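Long-range contact in putative Acetyltransferase (Pyrococcus horikoshii, PDB 3DDD), which binds coenzyme A and probably transfers acyl groups, as a putative acetyltransferase of the GNAT family: residues A[145-150]-A[259-264]. Numbering follows the deposited sequence.
Sequences TVRYEL and QVTSCM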
ATOM      1  N   THR A 145       1.110   5.141  10.516  1.00 34.62           N
ATOM      2  CA  THR A 145       1.861   4.075   9.892  1.00 31.50           C
ATOM      3  C   THR A 145       3.126   4.779   9.428  1.00 31.19           C
ATOM      4  O   THR A 145       3.078   5.614   8.531  1.00 31.43           O
ATOM      5  CB  THR A 145       1.082   3.441   8.682  1.00 33.60           C
ATOM      6  OG1 THR A 145       0.278   4.431   8.026  1.00 28.46           O
ATOM      7  CG2 THR A 145       0.178   2.299   9.123  1.00 24.84           C
ATOM      8  N   VAL A 146       4.255   4.419  10.045  1.00 33.86           N
ATOM      9  CA  VAL A 146       5.525   5.178   9.951  1.00 32.57           C
ATOM     10  C   VAL A 146       6.597   4.432   9.153  1.00 33.39           C
ATOM     11  O   VAL A 146       6.953   3.297   9.472  1.00 37.36           O
ATOM     12  CB  VAL A 146       6.043   5.550  11.346  1.00 32.27           C
ATOM     13  CG1 VAL A 146       7.285   6.405  11.261  1.00 26.87           C
ATOM     14  CG2 VAL A 146       4.954   6.300  12.110  1.00 32.17           C
ATOM     15  N   ARG A 147       7.092   5.085   8.107  0.50 33.28           N
ATOM     16  CA  ARG A 147       8.077   4.527   7.185  0.50 32.83           C
ATOM     17  C   ARG A 147       9.478   4.829   7.731  0.50 34.13           C
ATOM     18  O   ARG A 147       9.829   5.999   7.928  0.50 32.41           O
ATOM     19  CB  ARG A 147       7.868   5.147   5.789  0.50 32.65           C
ATOM     20  CG  ARG A 147       8.709   4.562   4.627  0.50 34.84           C
ATOM     21  CD  ARG A 147       8.402   5.295   3.281  0.50 33.34           C
ATOM     22  NE  ARG A 147       7.452   4.599   2.388  0.50 41.46           N
ATOM     23  CZ  ARG A 147       6.617   5.191   1.517  0.50 41.94           C
ATOM     24  NH1 ARG A 147       6.548   6.529   1.394  0.50 38.67           N
ATOM     25  NH2 ARG A 147       5.814   4.434   0.769  0.50 24.37           N
ATOM     26  N   TYR A 148      10.250   3.770   7.999  1.00 34.22           N
ATOM     27  CA  TYR A 148      11.604   3.874   8.541  1.00 33.28           C
ATOM     28  C   TYR A 148      12.566   3.289   7.550  1.00 33.28           C
ATOM     29  O   TYR A 148      12.243   2.313   6.895  1.00 32.04           O
ATOM     30  CB  TYR A 148      11.746   3.102   9.861  1.00 33.01           C
ATOM     31  CG  TYR A 148      11.148   3.842  11.037  1.00 29.65           C
ATOM     32  CD1 TYR A 148      11.833   4.889  11.640  1.00 34.52           C
ATOM     33  CD2 TYR A 148       9.886   3.515  11.527  1.00 30.75           C
ATOM     34  CE1 TYR A 148      11.304   5.571  12.716  1.00 34.09           C
ATOM     35  CE2 TYR A 148       9.345   4.184  12.610  1.00 37.81           C
ATOM     36  CZ  TYR A 148      10.058   5.214  13.198  1.00 37.67           C
ATOM     37  OH  TYR A 148       9.513   5.894  14.254  1.00 39.14           O
ATOM     38  N   GLU A 149      13.749   3.890   7.448  1.00 31.56           N
ATOM     39  CA  GLU A 149      14.822   3.331   6.659  1.00 32.77           C
ATOM     40  C   GLU A 149      15.811   2.762   7.664  1.00 33.48           C
ATOM     41  O   GLU A 149      16.144   3.422   8.646  1.00 34.80           O
ATOM     42  CB  GLU A 149      15.509   4.394   5.792  1.00 31.18           C
ATOM     43  CG  GLU A 149      16.465   3.815   4.803  1.00 32.51           C
ATOM     44  CD  GLU A 149      17.301   4.862   4.068  1.00 30.03           C
ATOM     45  OE1 GLU A 149      16.787   5.937   3.721  1.00 36.81           O
ATOM     46  OE2 GLU A 149      18.490   4.604   3.844  1.00 38.70           O
ATOM     47  N   LEU A 150      16.276   1.549   7.389  1.00 30.83           N
ATOM     48  CA  LEU A 150      17.121   0.777   8.283  1.00 30.77           C
ATOM     49  C   LEU A 150      18.555   1.014   7.794  1.00 29.48           C
ATOM     50  O   LEU A 150      18.855   0.755   6.639  1.00 29.45           O
ATOM     51  CB  LEU A 150      16.751  -0.724   8.184  1.00 31.52           C
ATOM     52  CG  LEU A 150      15.292  -1.174   8.393  1.00 30.44           C
ATOM     53  CD1 LEU A 150      15.094  -2.684   8.171  1.00 23.84           C
ATOM     54  CD2 LEU A 150      14.773  -0.769   9.754  1.00 28.35           C
ATOM     55  N   GLN A 259      13.721   7.859  10.313  1.00 38.92           N
ATOM     56  CA  GLN A 259      12.325   7.995   9.934  1.00 39.98           C
ATOM     57  C   GLN A 259      12.179   8.706   8.599  1.00 36.68           C
ATOM     58  O   GLN A 259      12.657   9.814   8.438  1.00 37.68           O
ATOM     59  CB  GLN A 259      11.518   8.754  10.975  1.00 40.25           C
ATOM     60  CG  GLN A 259      10.035   8.835  10.533  1.00 42.94           C
ATOM     61  CD  GLN A 259       9.161   9.588  11.477  1.00 43.29           C
ATOM     62  OE1 GLN A 259       9.212   9.383  12.697  1.00 45.56           O
ATOM     63  NE2 GLN A 259       8.315  10.447  10.925  1.00 44.59           N
ATOM     64  N   VAL A 260      11.444   8.108   7.674  1.00 36.55           N
ATOM     65  CA  VAL A 260      11.271   8.701   6.340  1.00 33.77           C
ATOM     66  C   VAL A 260      10.031   9.566   6.254  1.00 36.15           C
ATOM     67  O   VAL A 260      10.085  10.699   5.797  1.00 35.80           O
ATOM     68  CB  VAL A 260      11.143   7.620   5.227  1.00 32.57           C
ATOM     69  CG1 VAL A 260      10.998   8.299   3.854  1.00 28.66           C
ATOM     70  CG2 VAL A 260      12.318   6.695   5.253  1.00 26.42           C
ATOM     71  N   THR A 261       8.894   8.996   6.624  1.00 39.02           N
ATOM     72  CA  THR A 261       7.621   9.702   6.563  1.00 38.69           C
ATOM     73  C   THR A 261       6.584   8.969   7.394  1.00 37.25           C
ATOM     74  O   THR A 261       6.809   7.842   7.784  1.00 36.11           O
ATOM     75  CB  THR A 261       7.125   9.865   5.105  1.00 41.01           C
ATOM     76  OG1 THR A 261       6.097  10.864   5.087  1.00 42.28           O
ATOM     77  CG2 THR A 261       6.623   8.561   4.523  1.00 35.17           C
ATOM     78  N   SER A 262       5.484   9.624   7.731  1.00 37.27           N
ATOM     79  CA  SER A 262       4.348   8.912   8.300  1.00 37.66           C
ATOM     80  C   SER A 262       3.016   9.294   7.652  1.00 36.76           C
ATOM     81  O   SER A 262       2.855  10.358   7.084  1.00 37.12           O
ATOM     82  CB  SER A 262       4.280   9.091   9.798  1.00 37.29           C
ATOM     83  OG  SER A 262       3.727  10.327  10.111  1.00 45.00           O
ATOM     84  N   CYS A 263       2.082   8.353   7.709  1.00 37.70           N
ATOM     85  CA  CYS A 263       0.712   8.565   7.319  1.00 35.20           C
ATOM     86  C   CYS A 263      -0.183   8.288   8.485  1.00 37.15           C
ATOM     87  O   CYS A 263       0.219   7.683   9.475  1.00 33.75           O
ATOM     88  CB  CYS A 263       0.313   7.612   6.211  1.00 33.77           C
ATOM     89  SG  CYS A 263       1.174   7.959   4.675  1.00 36.31           S
HETATM   90  N   MSE A 264      -1.418   8.723   8.338  1.00 35.78           N
HETATM   91  CA  MSE A 264      -2.426   8.402   9.282  1.00 39.27           C
HETATM   92  C   MSE A 264      -3.306   7.405   8.551  1.00 38.75           C
HETATM   93  O   MSE A 264      -3.779   7.668   7.449  1.00 37.72           O
HETATM   94  CB  MSE A 264      -3.161   9.670   9.710  1.00 36.87           C
HETATM   95  CG  MSE A 264      -4.358   9.433  10.602  1.00 44.43           C
HETATM   96 SE   MSE A 264      -3.915   8.674  12.316  0.75 34.84          SE
HETATM   97  CE  MSE A 264      -3.277  10.303  13.228  1.00 32.85           C
TER
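V146 has CG1 anti to its backbone N (chi1 -176°), and Q259 is extended from a first torsion that is also trans. The two side chains cross at about a right angle, with V146 CG1 3.7 Å from Q259 CD. On the same face, Y148 carries its ring anti to the carbonyl carbon, which lays CE1 3.6 Å from Q259 CB; ring and amide planes stand 83° apart. A lysine in place of Y148 would probably lose the ring's packing against Q259 CA and CB, leaving that end of the strand less covered. Strands 140-149 and 258-267 pair antiparallel here, and a classic beta bulge, with V260 and T261 both opposite R147, shifts the register by one residue before Y148. R147 O accepts a hydrogen bond from V260 N at 2.7 Å and only a weak one from T261 N, while R147 N donates to T261 O. Beyond the bulge, T145 and C263 exchange two backbone bonds. Strand 140-149 also pairs with 238-242, and 258-267 with 121-126, so this junction links strands of the CoA-binding GNAT region to those of the second GNAT domain. On the opposite face, R147 runs beside T261, its CB 3.8 Å from T261 CG2, while T145 OG1 packs against C263 CB and hydrogen-bonds D125.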